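Local coordinates for glycosyl hydrolase family 2, TIM barrel domain protein (Faecalibacterium prausnitzii A2-165, PDB 6ED2), which probably hydrolyses beta-glucuronides, acting as a family 2 glycoside hydrolase of a human gut bacterium, at residues 110-115 with 154-159; 128-133 with 140-145; 494-499 with 520-525; 513-518 with 562-567. All blocks are in the same frame, centred on the assembly; numbering follows the deposited sequence.

Contact 1: residues 110-115 with 154-159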
loop_
_atom_site.group_PDB
_atom_site.type_symbol
_atom_site.label_atom_id
_atom_site.label_comp_id
_atom_site.label_asym_id
_atom_site.label_seq_id
_atom_site.Cartn_x
_atom_site.Cartn_y
_atom_site.Cartn_z
ATOM N N ILE A 110 -28.832 14.420 42.978
ATOM C CA ILE A 110 -28.531 13.363 42.017
ATOM C C ILE A 110 -28.496 13.994 40.638
ATOM O O ILE A 110 -29.526 14.483 40.147
ATOM C CB ILE A 110 -29.561 12.218 42.048
ATOM C CG1 ILE A 110 -29.962 11.856 43.487
ATOM C CG2 ILE A 110 -28.980 10.997 41.331
ATOM C CD1 ILE A 110 -28.803 11.408 44.340
ATOM N N VAL A 111 -27.320 13.960 40.005
ATOM C CA VAL A 111 -27.061 14.694 38.773
ATOM C C VAL A 111 -26.353 13.784 37.775
ATOM O O VAL A 111 -25.345 13.152 38.118
ATOM C CB VAL A 111 -26.199 15.951 39.040
ATOM C CG1 VAL A 111 -26.083 16.795 37.776
ATOM C CG2 VAL A 111 -26.754 16.780 40.222
ATOM N N LEU A 112 -26.847 13.767 36.534
ATOM C CA LEU A 112 -26.171 13.125 35.406
ATOM C C LEU A 112 -25.325 14.138 34.640
ATOM O O LEU A 112 -25.800 15.230 34.330
ATOM C CB LEU A 112 -27.195 12.511 34.457
ATOM C CG LEU A 112 -28.035 11.398 35.067
ATOM C CD1 LEU A 112 -29.227 11.115 34.179
ATOM C CD2 LEU A 112 -27.166 10.150 35.271
ATOM N N ARG A 113 -24.077 13.781 34.338
ATOM C CA ARG A 113 -23.216 14.580 33.471
ATOM C C ARG A 113 -22.980 13.855 32.150
ATOM O O ARG A 113 -22.599 12.673 32.137
ATOM C CB ARG A 113 -21.866 14.881 34.129
ATOM C CG ARG A 113 -20.758 15.263 33.109
ATOM C CD ARG A 113 -20.935 16.692 32.508
ATOM N NE ARG A 113 -20.824 17.742 33.524
ATOM C CZ ARG A 113 -19.690 18.353 33.880
ATOM N NH1 ARG A 113 -18.528 18.031 33.308
ATOM N NH2 ARG A 113 -19.714 19.292 34.828
ATOM N N PHE A 114 -23.212 14.557 31.048
ATOM C CA PHE A 114 -22.797 14.127 29.720
ATOM C C PHE A 114 -21.614 14.978 29.272
ATOM O O PHE A 114 -21.744 16.204 29.136
ATOM C CB PHE A 114 -23.944 14.243 28.726
ATOM C CG PHE A 114 -25.117 13.380 29.070
ATOM C CD1 PHE A 114 -25.269 12.133 28.480
ATOM C CD2 PHE A 114 -26.059 13.803 29.993
ATOM C CE1 PHE A 114 -26.345 11.318 28.810
ATOM C CE2 PHE A 114 -27.147 12.994 30.327
ATOM C CZ PHE A 114 -27.286 11.752 29.740
ATOM N N GLY A 115 -20.454 14.338 29.097
ATOM C CA GLY A 115 -19.328 15.018 28.474
ATOM C C GLY A 115 -19.744 15.714 27.191
ATOM O O GLY A 115 -19.410 16.879 26.965
ATOM N N ASN A 154 -33.038 2.816 37.419
ATOM C CA ASN A 154 -33.688 3.936 36.759
ATOM C C ASN A 154 -33.353 3.912 35.279
ATOM O O ASN A 154 -32.228 3.575 34.898
ATOM C CB ASN A 154 -33.242 5.252 37.400
ATOM C CG ASN A 154 -33.704 5.369 38.841
ATOM O OD1 ASN A 154 -34.765 5.927 39.106
ATOM N ND2 ASN A 154 -32.926 4.826 39.772
ATOM N N LYS A 155 -34.330 4.266 34.447
ATOM C CA LYS A 155 -34.140 4.262 33.004
ATOM C C LYS A 155 -33.628 5.620 32.531
ATOM O O LYS A 155 -34.217 6.662 32.838
ATOM C CB LYS A 155 -35.433 3.911 32.278
ATOM C CG LYS A 155 -35.258 3.949 30.770
ATOM C CD LYS A 155 -36.154 2.953 30.078
ATOM C CE LYS A 155 -35.640 1.545 30.265
ATOM N NZ LYS A 155 -36.594 0.578 29.657
ATOM N N LEU A 156 -32.522 5.604 31.793
ATOM C CA LEU A 156 -31.952 6.792 31.178
ATOM C C LEU A 156 -32.133 6.667 29.678
ATOM O O LEU A 156 -31.575 5.751 29.062
ATOM C CB LEU A 156 -30.475 6.933 31.529
ATOM C CG LEU A 156 -29.671 8.000 30.802
ATOM C CD1 LEU A 156 -30.365 9.371 30.909
ATOM C CD2 LEU A 156 -28.276 8.026 31.409
ATOM N N SER A 157 -32.918 7.570 29.095
ATOM C CA SER A 157 -33.129 7.612 27.653
ATOM C C SER A 157 -32.655 8.950 27.113
ATOM O O SER A 157 -32.990 10.001 27.667
ATOM C CB SER A 157 -34.600 7.405 27.291
ATOM O OG SER A 157 -35.130 6.325 28.030
ATOM N N VAL A 158 -31.895 8.914 26.026
ATOM C CA VAL A 158 -31.398 10.124 25.388
ATOM C C VAL A 158 -31.913 10.145 23.959
ATOM O O VAL A 158 -31.618 9.241 23.168
ATOM C CB VAL A 158 -29.865 10.217 25.433
ATOM C CG1 VAL A 158 -29.386 11.499 24.742
ATOM C CG2 VAL A 158 -29.373 10.181 26.870
ATOM N N LEU A 159 -32.698 11.170 23.637
ATOM C CA LEU A 159 -33.108 11.442 22.267
ATOM C C LEU A 159 -32.111 12.444 21.700
ATOM O O LEU A 159 -32.065 13.603 22.133
ATOM C CB LEU A 159 -34.536 11.974 22.217
ATOM C CG LEU A 159 -34.961 12.601 20.893
ATOM C CD1 LEU A 159 -34.733 11.640 19.731
ATOM C CD2 LEU A 159 -36.429 13.042 20.962
#
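Leu-156 sends its CD1 methyl into the angle between Leu-112 and Phe-114. Against Leu-112 the meeting is tip to tip, CD1 of Leu-112 to CD1 of Leu-156 at 3.9 Å. The same Leu-156 CD1 reaches the edge of the Phe-114 ring, near its plane, 4.1 Å from Phe-114 CZ. Val-158 slides past Phe-114 from the opposite direction and brings its CG2 obliquely up to the ring, 3.8 Å from Phe-114 CE1. With CG anti to the backbone N (chi1 171°), Leu-156 carries CD1 to where it touches both Leu-112 and Phe-114. Val-123 of strand 120-125 touches Phe-114 and Leu-156, and Leu-202 backs Leu-112. The axes of segments 110-114 and 154-159 approach to 11.4 Å at an angle of 36°, without a hydrogen bond between them: they face each other through their side chains, as in the beta-sandwich of the family 2 sugar-binding domain. Strand 110-114 is bonded instead to Met-203 and Trp-201 on one flank and to Ala-142 and Phe-140 on the other. All four touching residues are buried and wholly apolar where they meet, so cohesion across the sandwich comes here from hydrophobic burial and shape rather than from directional bonds.

Contact 2: residues 128-133 with 140-145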
loop_
_atom_site.group_PDB
_atom_site.type_symbol
_atom_site.label_atom_id
_atom_site.label_comp_id
_atom_site.label_asym_id
_atom_site.label_seq_id
_atom_site.Cartn_x
_atom_site.Cartn_y
_atom_site.Cartn_z
ATOM N N VAL A 128 -39.519 10.906 32.093
ATOM C CA VAL A 128 -39.768 12.335 32.246
ATOM C C VAL A 128 -38.550 13.126 31.770
ATOM O O VAL A 128 -37.404 12.815 32.135
ATOM C CB VAL A 128 -40.185 12.706 33.688
ATOM C CG1 VAL A 128 -40.615 11.480 34.493
ATOM C CG2 VAL A 128 -39.134 13.500 34.415
ATOM N N GLU A 129 -38.811 14.148 30.941
ATOM C CA GLU A 129 -37.763 14.982 30.359
ATOM C C GLU A 129 -37.119 15.851 31.427
ATOM O O GLU A 129 -37.814 16.537 32.176
ATOM C CB GLU A 129 -38.344 15.854 29.242
ATOM C CG GLU A 129 -37.294 16.513 28.338
ATOM C CD GLU A 129 -37.858 16.951 26.982
ATOM O OE1 GLU A 129 -39.052 16.694 26.708
ATOM O OE2 GLU A 129 -37.101 17.542 26.184
ATOM N N VAL A 130 -35.784 15.828 31.494
ATOM C CA VAL A 130 -35.052 16.463 32.587
ATOM C C VAL A 130 -33.939 17.378 32.084
ATOM O O VAL A 130 -33.305 18.083 32.881
ATOM C CB VAL A 130 -34.447 15.409 33.545
ATOM C CG1 VAL A 130 -35.527 14.740 34.380
ATOM C CG2 VAL A 130 -33.623 14.389 32.771
ATOM N N ALA A 131 -33.645 17.349 30.784
ATOM C CA ALA A 131 -32.645 18.271 30.254
ATOM C C ALA A 131 -32.775 18.362 28.743
ATOM O O ALA A 131 -33.268 17.439 28.084
ATOM C CB ALA A 131 -31.214 17.875 30.623
ATOM N N GLN A 132 -32.356 19.510 28.217
ATOM C CA GLN A 132 -32.227 19.731 26.787
ATOM C C GLN A 132 -30.903 20.432 26.558
ATOM O O GLN A 132 -30.488 21.265 27.369
ATOM C CB GLN A 132 -33.374 20.570 26.223
ATOM C CG GLN A 132 -34.727 19.924 26.410
ATOM C CD GLN A 132 -35.852 20.846 26.021
ATOM O OE1 GLN A 132 -35.759 22.060 26.213
ATOM N NE2 GLN A 132 -36.925 20.281 25.458
ATOM N N HIS A 133 -30.235 20.080 25.469
ATOM C CA HIS A 133 -28.932 20.657 25.210
ATOM C C HIS A 133 -28.723 20.789 23.717
ATOM O O HIS A 133 -29.081 19.897 22.949
ATOM C CB HIS A 133 -27.817 19.816 25.817
ATOM C CG HIS A 133 -26.457 20.403 25.626
ATOM N ND1 HIS A 133 -25.942 21.378 26.455
ATOM C CD2 HIS A 133 -25.499 20.143 24.708
ATOM C CE1 HIS A 133 -24.720 21.689 26.058
ATOM N NE2 HIS A 133 -24.428 20.950 25.001
ATOM N N PHE A 140 -22.982 19.046 29.620
ATOM C CA PHE A 140 -24.175 19.528 30.289
ATOM C C PHE A 140 -24.630 18.514 31.333
ATOM O O PHE A 140 -24.326 17.319 31.246
ATOM C CB PHE A 140 -25.285 19.815 29.285
ATOM C CG PHE A 140 -25.774 18.607 28.560
ATOM C CD1 PHE A 140 -26.940 17.972 28.959
ATOM C CD2 PHE A 140 -25.077 18.108 27.461
ATOM C CE1 PHE A 140 -27.416 16.854 28.268
ATOM C CE2 PHE A 140 -25.535 17.004 26.773
ATOM C CZ PHE A 140 -26.710 16.373 27.175
ATOM N N ASP A 141 -25.380 19.011 32.317
ATOM C CA ASP A 141 -25.867 18.226 33.442
ATOM C C ASP A 141 -27.389 18.117 33.426
ATOM O O ASP A 141 -28.094 18.978 32.885
ATOM C CB ASP A 141 -25.421 18.848 34.770
ATOM C CG ASP A 141 -23.918 18.725 35.013
ATOM O OD1 ASP A 141 -23.310 17.706 34.599
ATOM O OD2 ASP A 141 -23.335 19.654 35.627
ATOM N N ALA A 142 -27.896 17.047 34.037
ATOM C CA ALA A 142 -29.326 16.859 34.257
ATOM C C ALA A 142 -29.543 16.492 35.716
ATOM O O ALA A 142 -29.041 15.458 36.177
ATOM C CB ALA A 142 -29.899 15.773 33.348
ATOM N N THR A 143 -30.279 17.336 36.440
ATOM C CA THR A 143 -30.568 17.083 37.845
ATOM C C THR A 143 -31.770 16.160 37.946
ATOM O O THR A 143 -32.821 16.439 37.361
ATOM C CB THR A 143 -30.825 18.390 38.590
ATOM O OG1 THR A 143 -29.576 19.051 38.831
ATOM C CG2 THR A 143 -31.503 18.128 39.938
ATOM N N VAL A 144 -31.614 15.033 38.652
ATOM C CA VAL A 144 -32.699 14.050 38.642
ATOM C C VAL A 144 -33.065 13.661 40.071
ATOM O O VAL A 144 -33.672 12.608 40.309
ATOM C CB VAL A 144 -32.318 12.820 37.797
ATOM C CG1 VAL A 144 -32.032 13.237 36.362
ATOM C CG2 VAL A 144 -31.128 12.115 38.392
ATOM N N THR A 145 -32.721 14.541 41.018
ATOM C CA THR A 145 -32.918 14.284 42.441
ATOM C C THR A 145 -34.336 13.833 42.767
ATOM O O THR A 145 -34.533 12.873 43.521
ATOM C CB THR A 145 -32.579 15.539 43.229
ATOM O OG1 THR A 145 -31.228 15.897 42.948
ATOM C CG2 THR A 145 -32.765 15.304 44.731
#
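His-133 and Phe-140 lie as an offset stack, planes 11° apart and ring centroids 4.2 Å from each other. Phe-140 CD2 sits over one face of the imidazole toward its rim, 3.2 Å from His-133 CG, while His-133 CB stands over the middle of the phenyl face in a CH-pi contact, 3.5 Å from the centroid. The opposite face of Phe-140 looks to the Phe-114 ring, turned by about 15°. Phe-140 has CG between its own backbone N and carbonyl carbon (chi1 64°), which swings the ring in between these two neighbours. Replacing Phe-140 with a leucine is likely to leave the His-133 ring without its flat partner and open a gap beside Phe-114. Further along, Ala-131 CB meets Ala-142 CB at 3.7 Å, and these small side chains let the CA atoms approach to 5.4 Å. Val-130 CG2 then touches Ala-142 CB at 4.0 Å and Val-144 CG1 at 4.1 Å. Val-130 and Ala-131 can both point inward because they form a classic beta bulge opposite Val-123. Strands 128-133 and 140-143 are antiparallel yet share no hydrogen bond: the first pairs with strand 120-125 and the second with strand 109-114, so the contact brings together two strands with different neighbours within the sugar-binding domain.

Contact 3: residues 494-499 with 520-525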
loop_
_atom_site.group_PDB
_atom_site.type_symbol
_atom_site.label_atom_id
_atom_site.label_comp_id
_atom_site.label_asym_id
_atom_site.label_seq_id
_atom_site.Cartn_x
_atom_site.Cartn_y
_atom_site.Cartn_z
ATOM N N LEU A 494 -3.419 32.061 10.005
ATOM C CA LEU A 494 -3.692 31.853 8.589
ATOM C C LEU A 494 -3.766 30.366 8.270
ATOM O O LEU A 494 -2.947 29.576 8.755
ATOM C CB LEU A 494 -2.617 32.511 7.709
ATOM C CG LEU A 494 -2.470 34.041 7.746
ATOM C CD1 LEU A 494 -1.435 34.497 6.712
ATOM C CD2 LEU A 494 -3.807 34.761 7.526
ATOM N N ASN A 495 -4.744 29.998 7.444
ATOM C CA ASN A 495 -4.803 28.692 6.796
ATOM C C ASN A 495 -4.412 28.901 5.338
ATOM O O ASN A 495 -5.196 29.452 4.560
ATOM C CB ASN A 495 -6.203 28.078 6.893
ATOM C CG ASN A 495 -6.618 27.754 8.334
ATOM O OD1 ASN A 495 -5.856 27.951 9.289
ATOM N ND2 ASN A 495 -7.834 27.257 8.486
ATOM N N ARG A 496 -3.213 28.464 4.960
ATOM C CA ARG A 496 -2.701 28.739 3.624
ATOM C C ARG A 496 -2.183 27.470 2.958
ATOM O O ARG A 496 -1.536 26.640 3.597
ATOM C CB ARG A 496 -1.604 29.796 3.670
ATOM C CG ARG A 496 -2.130 31.209 3.919
ATOM C CD ARG A 496 -3.201 31.565 2.909
ATOM N NE ARG A 496 -3.750 32.905 3.101
ATOM C CZ ARG A 496 -4.816 33.185 3.854
ATOM N NH1 ARG A 496 -5.460 32.225 4.507
ATOM N NH2 ARG A 496 -5.238 34.434 3.951
ATOM N N TYR A 497 -2.470 27.337 1.666
ATOM C CA TYR A 497 -2.177 26.148 0.881
ATOM C C TYR A 497 -1.561 26.529 -0.457
ATOM O O TYR A 497 -1.948 26.014 -1.515
ATOM C CB TYR A 497 -3.434 25.321 0.670
ATOM C CG TYR A 497 -3.921 24.673 1.942
ATOM C CD1 TYR A 497 -3.300 23.531 2.440
ATOM C CD2 TYR A 497 -4.997 25.209 2.654
ATOM C CE1 TYR A 497 -3.748 22.922 3.607
ATOM C CE2 TYR A 497 -5.450 24.614 3.819
ATOM C CZ TYR A 497 -4.823 23.474 4.293
ATOM O OH TYR A 497 -5.270 22.890 5.454
ATOM N N TYR A 498 -0.602 27.456 -0.422
ATOM C CA TYR A 498 0.166 27.815 -1.609
ATOM C C TYR A 498 1.034 26.633 -2.020
ATOM O O TYR A 498 1.988 26.275 -1.319
ATOM C CB TYR A 498 1.016 29.047 -1.330
ATOM C CG TYR A 498 0.231 30.352 -1.356
ATOM C CD1 TYR A 498 -0.262 30.865 -2.554
ATOM C CD2 TYR A 498 -0.006 31.071 -0.185
ATOM C CE1 TYR A 498 -0.969 32.062 -2.589
ATOM C CE2 TYR A 498 -0.703 32.265 -0.205
ATOM C CZ TYR A 498 -1.179 32.761 -1.409
ATOM O OH TYR A 498 -1.872 33.946 -1.431
ATOM N N GLY A 499 0.710 26.025 -3.152
ATOM C CA GLY A 499 1.408 24.844 -3.609
ATOM C C GLY A 499 0.591 23.583 -3.496
ATOM O O GLY A 499 1.055 22.524 -3.938
ATOM N N ASP A 520 3.646 39.979 2.279
ATOM C CA ASP A 520 3.979 41.403 2.311
ATOM C C ASP A 520 2.755 42.239 2.662
ATOM O O ASP A 520 2.883 43.251 3.354
ATOM C CB ASP A 520 4.569 41.862 0.973
ATOM C CG ASP A 520 5.889 41.153 0.624
ATOM O OD1 ASP A 520 6.635 40.724 1.544
ATOM O OD2 ASP A 520 6.186 41.029 -0.591
ATOM N N GLY A 521 1.569 41.823 2.203
ATOM C CA GLY A 521 0.338 42.473 2.632
ATOM C C GLY A 521 0.080 42.323 4.123
ATOM O O GLY A 521 -0.230 43.302 4.808
ATOM N N TRP A 522 0.209 41.091 4.651
ATOM C CA TRP A 522 0.006 40.879 6.087
ATOM C C TRP A 522 0.995 41.694 6.911
ATOM O O TRP A 522 0.651 42.198 7.989
ATOM C CB TRP A 522 0.102 39.384 6.446
ATOM C CG TRP A 522 -1.103 38.686 6.009
ATOM C CD1 TRP A 522 -1.217 37.822 4.957
ATOM C CD2 TRP A 522 -2.420 38.839 6.552
ATOM N NE1 TRP A 522 -2.527 37.425 4.815
ATOM C CE2 TRP A 522 -3.284 38.027 5.789
ATOM C CE3 TRP A 522 -2.949 39.579 7.615
ATOM C CZ2 TRP A 522 -4.651 37.942 6.046
ATOM C CZ3 TRP A 522 -4.312 39.484 7.880
ATOM C CH2 TRP A 522 -5.145 38.673 7.097
ATOM N N ALA A 523 2.226 41.840 6.423
ATOM C CA ALA A 523 3.195 42.667 7.140
ATOM C C ALA A 523 2.689 44.090 7.313
ATOM O O ALA A 523 3.028 44.752 8.301
ATOM C CB ALA A 523 4.531 42.686 6.402
ATOM N N LYS A 524 1.873 44.567 6.369
ATOM C CA LYS A 524 1.405 45.946 6.409
ATOM C C LYS A 524 0.221 46.129 7.346
ATOM O O LYS A 524 0.049 47.225 7.890
ATOM C CB LYS A 524 1.030 46.419 5.004
ATOM C CG LYS A 524 2.240 46.799 4.169
ATOM C CD LYS A 524 1.928 46.714 2.673
ATOM C CE LYS A 524 3.197 46.880 1.831
ATOM N NZ LYS A 524 3.172 46.089 0.556
ATOM N N VAL A 525 -0.595 45.086 7.565
ATOM C CA VAL A 525 -1.805 45.249 8.366
ATOM C C VAL A 525 -1.662 44.747 9.802
ATOM O O VAL A 525 -2.573 44.986 10.613
ATOM C CB VAL A 525 -3.022 44.577 7.692
ATOM C CG1 VAL A 525 -3.162 45.048 6.248
ATOM C CG2 VAL A 525 -2.929 43.051 7.771
#
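Trp-522 lays one face of its indole on the forked end of Leu-494. From CB the side chain leaves helix 508-525 with CG anti to the carbonyl carbon (chi1 -74°). CD1 of the indole then passes Leu-494 CD1 at 3.8 Å, and that methyl hangs over the five-membered ring, 3.9 Å from its centroid, in a CH-pi contact. NE1 also lies beside Leu-494 CD1 and gives its N-H to Glu-518 OE2, one turn earlier in the helix. CE2 and CZ2 continue under the other methyl, with Leu-494 CD2 3.6 Å from Trp-522 CZ2. At the indole edge comes Arg-496 NH2, 4.1 Å from Trp-522 NE1, its guanidinium turned 61° from the ring. That NH2 forms a salt bridge to the same Glu-518 OE2, and Arg-496 NH1 bonds Asn-495 O at 2.8 Å. With a phenylalanine in place of Trp-522, Glu-518 OE2 would probably lose the indole N-H, and part of the flat surface over Leu-494 would go with it. The contact lies inside the beta-alpha-beta unit of strand 492-495, helix 508-525 and strand 531-535 of the TIM barrel: Trp-522 and Leu-494 both touch Leu-531, and Val-474 of the strand before flanks Leu-494.

Contact 4: residues 513-518 with 562-567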
loop_
_atom_site.group_PDB
_atom_site.type_symbol
_atom_site.label_atom_id
_atom_site.label_comp_id
_atom_site.label_asym_id
_atom_site.label_seq_id
_atom_site.Cartn_x
_atom_site.Cartn_y
_atom_site.Cartn_z
ATOM N N ALA A 513 6.196 32.674 -4.837
ATOM C CA ALA A 513 6.148 34.123 -5.049
ATOM C C ALA A 513 4.769 34.690 -4.721
ATOM O O ALA A 513 4.661 35.788 -4.166
ATOM C CB ALA A 513 6.541 34.474 -6.492
ATOM N N ALA A 514 3.700 33.966 -5.065
ATOM C CA ALA A 514 2.373 34.420 -4.669
ATOM C C ALA A 514 2.256 34.461 -3.152
ATOM O O ALA A 514 1.595 35.339 -2.591
ATOM C CB ALA A 514 1.294 33.510 -5.267
ATOM N N PHE A 515 2.889 33.508 -2.477
ATOM C CA PHE A 515 2.826 33.441 -1.026
ATOM C C PHE A 515 3.548 34.638 -0.409
ATOM O O PHE A 515 2.986 35.344 0.434
ATOM C CB PHE A 515 3.420 32.100 -0.588
ATOM C CG PHE A 515 3.122 31.688 0.831
ATOM C CD1 PHE A 515 2.409 32.494 1.699
ATOM C CD2 PHE A 515 3.590 30.457 1.299
ATOM C CE1 PHE A 515 2.174 32.089 3.021
ATOM C CE2 PHE A 515 3.353 30.045 2.605
ATOM C CZ PHE A 515 2.652 30.871 3.474
ATOM N N HIS A 516 4.784 34.898 -0.852
ATOM C CA HIS A 516 5.511 36.093 -0.425
ATOM C C HIS A 516 4.721 37.360 -0.712
ATOM O O HIS A 516 4.737 38.303 0.087
ATOM C CB HIS A 516 6.856 36.168 -1.130
ATOM C CG HIS A 516 7.934 35.405 -0.442
ATOM N ND1 HIS A 516 8.384 35.730 0.821
ATOM C CD2 HIS A 516 8.661 34.335 -0.838
ATOM C CE1 HIS A 516 9.347 34.895 1.170
ATOM N NE2 HIS A 516 9.537 34.041 0.180
ATOM N N HIS A 517 4.028 37.402 -1.849
ATOM C CA HIS A 517 3.224 38.571 -2.173
ATOM C C HIS A 517 2.165 38.816 -1.102
ATOM O O HIS A 517 2.047 39.928 -0.581
ATOM C CB HIS A 517 2.581 38.409 -3.553
ATOM C CG HIS A 517 1.715 39.565 -3.947
ATOM N ND1 HIS A 517 2.229 40.776 -4.369
ATOM C CD2 HIS A 517 0.369 39.708 -3.949
ATOM C CE1 HIS A 517 1.235 41.604 -4.637
ATOM N NE2 HIS A 517 0.097 40.980 -4.389
ATOM N N GLU A 518 1.404 37.780 -0.731
ATOM C CA GLU A 518 0.380 37.971 0.298
ATOM C C GLU A 518 1.001 38.295 1.653
ATOM O O GLU A 518 0.471 39.122 2.401
ATOM C CB GLU A 518 -0.530 36.740 0.419
ATOM C CG GLU A 518 -1.805 37.038 1.235
ATOM C CD GLU A 518 -2.634 35.801 1.608
ATOM O OE1 GLU A 518 -2.549 34.778 0.895
ATOM O OE2 GLU A 518 -3.392 35.867 2.611
ATOM N N GLU A 562 9.315 22.306 2.758
ATOM C CA GLU A 562 10.555 23.069 2.776
ATOM C C GLU A 562 10.344 24.453 2.183
ATOM O O GLU A 562 10.858 25.447 2.709
ATOM C CB GLU A 562 11.648 22.318 2.020
ATOM C CG GLU A 562 12.074 21.022 2.721
ATOM C CD GLU A 562 13.396 20.466 2.220
ATOM O OE1 GLU A 562 13.999 21.081 1.308
ATOM O OE2 GLU A 562 13.831 19.417 2.749
ATOM N N MET A 563 9.596 24.536 1.081
ATOM C CA MET A 563 9.281 25.846 0.522
ATOM C C MET A 563 8.472 26.667 1.516
ATOM O O MET A 563 8.813 27.823 1.811
ATOM C CB MET A 563 8.528 25.694 -0.796
ATOM C CG MET A 563 8.192 27.035 -1.443
ATOM S SD MET A 563 6.647 27.773 -0.832
ATOM C CE MET A 563 5.421 26.703 -1.552
ATOM N N THR A 564 7.409 26.061 2.066
ATOM C CA THR A 564 6.524 26.757 2.992
ATOM C C THR A 564 7.294 27.292 4.194
ATOM O O THR A 564 7.126 28.456 4.585
ATOM C CB THR A 564 5.393 25.814 3.420
ATOM O OG1 THR A 564 4.698 25.351 2.255
ATOM C CG2 THR A 564 4.372 26.526 4.323
ATOM N N HIS A 565 8.185 26.483 4.761
ATOM C CA HIS A 565 8.906 26.927 5.950
ATOM C C HIS A 565 9.904 28.027 5.619
ATOM O O HIS A 565 10.168 28.894 6.458
ATOM C CB HIS A 565 9.613 25.740 6.618
ATOM C CG HIS A 565 8.668 24.745 7.220
ATOM N ND1 HIS A 565 8.945 23.399 7.295
ATOM C CD2 HIS A 565 7.438 24.906 7.767
ATOM C CE1 HIS A 565 7.932 22.775 7.868
ATOM N NE2 HIS A 565 7.002 23.666 8.162
ATOM N N ALA A 566 10.468 28.006 4.408
ATOM C CA ALA A 566 11.345 29.092 3.990
ATOM C C ALA A 566 10.583 30.410 3.932
ATOM O O ALA A 566 11.105 31.452 4.336
ATOM C CB ALA A 566 11.988 28.767 2.642
ATOM N N VAL A 567 9.336 30.380 3.459
ATOM C CA VAL A 567 8.492 31.567 3.549
ATOM C C VAL A 567 8.292 31.968 5.008
ATOM O O VAL A 567 8.561 33.120 5.382
ATOM C CB VAL A 567 7.152 31.337 2.833
ATOM C CG1 VAL A 567 6.282 32.567 2.980
ATOM C CG2 VAL A 567 7.395 31.013 1.350
#
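Val-567 drives its two methyls between the rings of Phe-515 and His-516. CG1, anti to the valine backbone N, points at the Phe-515 face and stands almost exactly over its centre, 3.7 Å from the centroid and 7° off the normal. CG2, anti to the carbonyl carbon, covers one face of His-516 less centrally and lies 3.9 Å from His-516 NE2, so both methyls make CH-pi contacts. Different first torsions bring both rings to the valine: Phe-515 has CG anti to the backbone N, while His-516, whose CB does not itself point at the other helix, turns its ring there with CG anti to the carbonyl carbon. In Phe-515 the ring plane nearly contains CA (chi2 -3°), far from the usual perpendicular setting; this turn offers one face to Val-567 and the other to Tyr-498, which stacks on it. Thr-564 adds its CG2 methyl at the ring edge, 4.0 Å from Phe-515 CE2. It holds that methyl anti to its backbone N, while OG1 bonds back to Tyr-560 O in its own helix. His-516 likewise spends ND1 elsewhere, on Tyr-571 OH, and its ring meets His-570 edge-to-face. The segment axes, from successive long helices on the outside of the TIM barrel, run 10.5 Å apart and 25° from parallel. No hydrogen bond crosses between them. Methyls on aromatic faces supply the adhesion, and with Thr-564 OG1 and His-516 ND1 bonded to Tyr-560 and Tyr-571, neither depends on the facing segment for a partner.

In the fold
The four contacts form two pairs on opposite sides of the chain's centre. Contacts 1 and 2, centres 7 Å apart, share the sugar-binding domain: strands 109-114 and 140-143 are neighbours, tied by the Arg-113 NE to Asp-141 OD1 salt bridge of 2.7 Å. Contacts 3 and 4, centres 9 Å apart, share helix 508-525 in the TIM barrel; Glu-518 links them, its OE1 lying 2.6 Å from Tyr-498 OH. The centres of contacts 1 and 3 are about 47 Å apart. All four lie away from the magnesium site at Thr-239 and Glu-241. In family 2 barrels the active site lies at the C-terminal strand ends; segment 494-499 leaves such an end and probably runs toward it.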